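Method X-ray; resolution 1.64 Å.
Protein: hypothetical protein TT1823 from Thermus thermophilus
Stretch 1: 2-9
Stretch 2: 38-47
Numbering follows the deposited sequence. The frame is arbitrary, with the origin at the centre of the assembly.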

# COMPACT_ATOMS: atom_id res chain seq x y z
N GLY A 2 -13.18 -1.95 12.47
CA GLY A 2 -13.76 -1.24 11.29
C GLY A 2 -12.65 -0.70 10.41
O GLY A 2 -11.53 -1.24 10.41
N LYS A 3 -12.92 0.37 9.66
CA LYS A 3 -11.86 0.94 8.81
C LYS A 3 -10.76 1.64 9.61
O LYS A 3 -10.99 2.35 10.60
CB LYS A 3 -12.41 1.85 7.70
CG LYS A 3 -12.04 3.32 7.85
CD LYS A 3 -13.08 4.24 7.21
CE LYS A 3 -12.44 5.38 6.46
NZ LYS A 3 -12.91 6.73 6.90
N ARG A 4 -9.53 1.43 9.19
CA ARG A 4 -8.43 2.10 9.82
C ARG A 4 -7.50 2.47 8.70
O ARG A 4 -7.57 1.88 7.62
CB ARG A 4 -7.69 1.15 10.73
CG ARG A 4 -8.39 0.67 11.96
CD ARG A 4 -7.60 -0.46 12.65
NE ARG A 4 -6.57 0.03 13.56
CZ ARG A 4 -5.44 0.65 13.20
NH1 ARG A 4 -5.19 0.90 11.92
NH2 ARG A 4 -4.58 1.04 14.13
N LEU A 5 -6.62 3.43 8.96
CA LEU A 5 -5.57 3.81 8.01
C LEU A 5 -4.42 2.80 8.03
O LEU A 5 -3.95 2.40 9.11
CB LEU A 5 -5.02 5.21 8.33
CG LEU A 5 -3.83 5.72 7.50
CD1 LEU A 5 -4.26 5.89 6.05
CD2 LEU A 5 -3.32 7.06 8.06
N TYR A 6 -3.99 2.40 6.85
CA TYR A 6 -2.78 1.57 6.71
C TYR A 6 -1.82 2.24 5.77
O TYR A 6 -2.22 2.81 4.75
CB TYR A 6 -3.10 0.17 6.16
CG TYR A 6 -3.91 -0.71 7.09
CD1 TYR A 6 -5.29 -0.52 7.24
CD2 TYR A 6 -3.28 -1.75 7.79
CE1 TYR A 6 -6.02 -1.33 8.11
CE2 TYR A 6 -4.02 -2.57 8.65
CZ TYR A 6 -5.38 -2.36 8.78
OH TYR A 6 -6.10 -3.16 9.63
N ALA A 7 -0.53 2.17 6.09
CA ALA A 7 0.51 2.55 5.13
C ALA A 7 0.95 1.27 4.45
O ALA A 7 1.27 0.27 5.11
CB ALA A 7 1.70 3.21 5.83
N VAL A 8 0.96 1.29 3.12
CA VAL A 8 1.30 0.08 2.36
C VAL A 8 2.55 0.41 1.56
O VAL A 8 2.48 1.22 0.65
CB VAL A 8 0.16 -0.37 1.43
CG1 VAL A 8 0.59 -1.64 0.69
CG2 VAL A 8 -1.09 -0.66 2.22
N ALA A 9 3.68 -0.22 1.92
CA ALA A 9 4.96 0.11 1.33
C ALA A 9 5.48 -1.09 0.57
O ALA A 9 5.41 -2.22 1.06
CB ALA A 9 5.96 0.51 2.41
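Stretch 2, residues 38-47: ECYLDERLLE

Stretch 2 begins as a β-strand, Glu-38 to Leu-41, and lies antiparallel beside the strand Arg-4 to Ala-9; their N-to-C directions differ by 143°, and their axes approach to 4.7 Å. Glu-38 pairs with Ala-7 without hydrogen bonds of its own. Its extended side chain (chi1 m, chi2 t) starts out along the Leu-5 side, with CB 3.9 Å from Leu-5 CD1, so the side chain lies alongside that leucine.

Cys-39 faces Tyr-6 in a hydrogen-bonded pair: Cys-39 N donates to Tyr-6 O at 3.0 Å, and Tyr-6 N to Cys-39 O at 2.8 Å. Its small, apolar thiol suits a buried site, SG lying 4.1 Å from Val-8 CG2.

Tyr-40 returns to the face of Glu-38 and pairs with Leu-5. Its broad ring has two usable faces: Leu-5 CD1 sits over one, 4.2 Å from the Tyr-40 ring centroid, and Lys-3 NZ over the opposite one, a cation-π contact at 4.6 Å from that centroid. The backbone adds a CA-H...O contact, Tyr-40 CA to Arg-4 O, 3.3 Å.

Leu-41 closes the ladder with Arg-4: Arg-4 N to Leu-41 O and Leu-41 N to Arg-4 O are both 2.9 Å. The buried leucine points to the Tyr-6 side of the sheet, where its CD1 meets Tyr-6 CD1 at 3.7 Å.

At Asp-42 the chain leaves the strand and caps a helix: its OD2 accepts from Leu-45 N at 3.0 Å, a classic role for a short acidic side chain, while its CB lies 3.5 Å from Gly-2 O. The helix starts at Glu-43; Arg-44 and Glu-47, both exposed, remain clear of stretch 1. Leu-46 instead points toward it, extending the apolar contact around Tyr-6, with CD2 4.0 Å from Tyr-6 CZ.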

# COMPACT_ATOMS: atom_id res chain seq x y z
N GLU A 38 -1.52 5.02 0.91
CA GLU A 38 -2.30 5.04 2.13
C GLU A 38 -3.68 4.52 1.83
O GLU A 38 -4.34 5.04 0.93
CB GLU A 38 -2.40 6.46 2.68
CG GLU A 38 -1.14 6.83 3.46
CD GLU A 38 -1.12 8.26 3.96
OE1 GLU A 38 -2.15 8.98 3.87
OE2 GLU A 38 -0.07 8.69 4.47
N CYS A 39 -4.11 3.53 2.59
CA CYS A 39 -5.36 2.80 2.31
C CYS A 39 -6.19 2.69 3.57
O CYS A 39 -5.72 2.30 4.63
CB CYS A 39 -5.04 1.36 1.82
SG CYS A 39 -4.09 1.29 0.28
N TYR A 40 -7.48 2.97 3.45
CA TYR A 40 -8.39 2.73 4.56
C TYR A 40 -9.00 1.36 4.39
O TYR A 40 -9.64 1.10 3.37
CB TYR A 40 -9.50 3.80 4.61
CG TYR A 40 -8.97 5.05 5.25
CD1 TYR A 40 -8.96 5.18 6.64
CD2 TYR A 40 -8.43 6.05 4.48
CE1 TYR A 40 -8.45 6.30 7.25
CE2 TYR A 40 -7.88 7.18 5.09
CZ TYR A 40 -7.91 7.28 6.47
OH TYR A 40 -7.38 8.40 7.08
N LEU A 41 -8.77 0.48 5.35
CA LEU A 41 -9.17 -0.93 5.22
C LEU A 41 -9.82 -1.40 6.48
O LEU A 41 -9.45 -0.98 7.61
CB LEU A 41 -7.94 -1.84 4.96
CG LEU A 41 -7.03 -1.45 3.79
CD1 LEU A 41 -5.66 -2.14 3.93
CD2 LEU A 41 -7.67 -1.68 2.45
N ASP A 42 -10.78 -2.30 6.32
CA ASP A 42 -11.19 -3.11 7.45
C ASP A 42 -10.68 -4.54 7.23
O ASP A 42 -9.95 -4.80 6.26
CB ASP A 42 -12.71 -3.06 7.64
CG ASP A 42 -13.47 -3.49 6.42
OD1 ASP A 42 -14.70 -3.24 6.40
OD2 ASP A 42 -12.96 -4.08 5.43
N GLU A 43 -11.04 -5.47 8.12
CA GLU A 43 -10.57 -6.84 7.99
C GLU A 43 -10.84 -7.44 6.61
O GLU A 43 -9.96 -8.07 6.03
CB GLU A 43 -11.13 -7.74 9.10
CG GLU A 43 -10.09 -8.72 9.62
CD GLU A 43 -8.84 -8.03 10.18
OE1 GLU A 43 -7.70 -8.49 9.90
OE2 GLU A 43 -9.00 -7.02 10.92
N ARG A 44 -12.05 -7.22 6.09
CA ARG A 44 -12.44 -7.82 4.83
C ARG A 44 -11.63 -7.25 3.64
O ARG A 44 -11.13 -7.99 2.77
CB ARG A 44 -13.93 -7.60 4.59
CG ARG A 44 -14.35 -8.14 3.24
CD ARG A 44 -15.75 -7.73 2.76
NE ARG A 44 -15.88 -6.31 2.39
CZ ARG A 44 -15.57 -5.79 1.20
NH1 ARG A 44 -15.05 -6.55 0.23
NH2 ARG A 44 -15.76 -4.49 0.99
N LEU A 45 -11.48 -5.93 3.63
CA LEU A 45 -10.73 -5.30 2.56
C LEU A 45 -9.25 -5.61 2.66
O LEU A 45 -8.56 -5.70 1.65
CB LEU A 45 -10.94 -3.78 2.56
CG LEU A 45 -12.27 -3.25 2.04
CD1 LEU A 45 -12.35 -1.75 2.36
CD2 LEU A 45 -12.44 -3.48 0.54
N LEU A 46 -8.76 -5.72 3.87
CA LEU A 46 -7.34 -6.08 4.07
C LEU A 46 -7.07 -7.46 3.49
O LEU A 46 -6.11 -7.67 2.74
CB LEU A 46 -6.97 -5.96 5.55
CG LEU A 46 -5.60 -6.41 6.02
CD1 LEU A 46 -4.53 -5.65 5.23
CD2 LEU A 46 -5.50 -6.12 7.50
N GLU A 47 -7.93 -8.43 3.82
CA GLU A 47 -7.78 -9.77 3.28
C GLU A 47 -7.85 -9.76 1.75
O GLU A 47 -7.12 -10.46 1.10
CB GLU A 47 -8.89 -10.65 3.86
CG GLU A 47 -8.77 -12.07 3.40
CD GLU A 47 -9.95 -12.94 3.81
OE1 GLU A 47 -9.68 -14.01 4.36
OE2 GLU A 47 -11.11 -12.54 3.57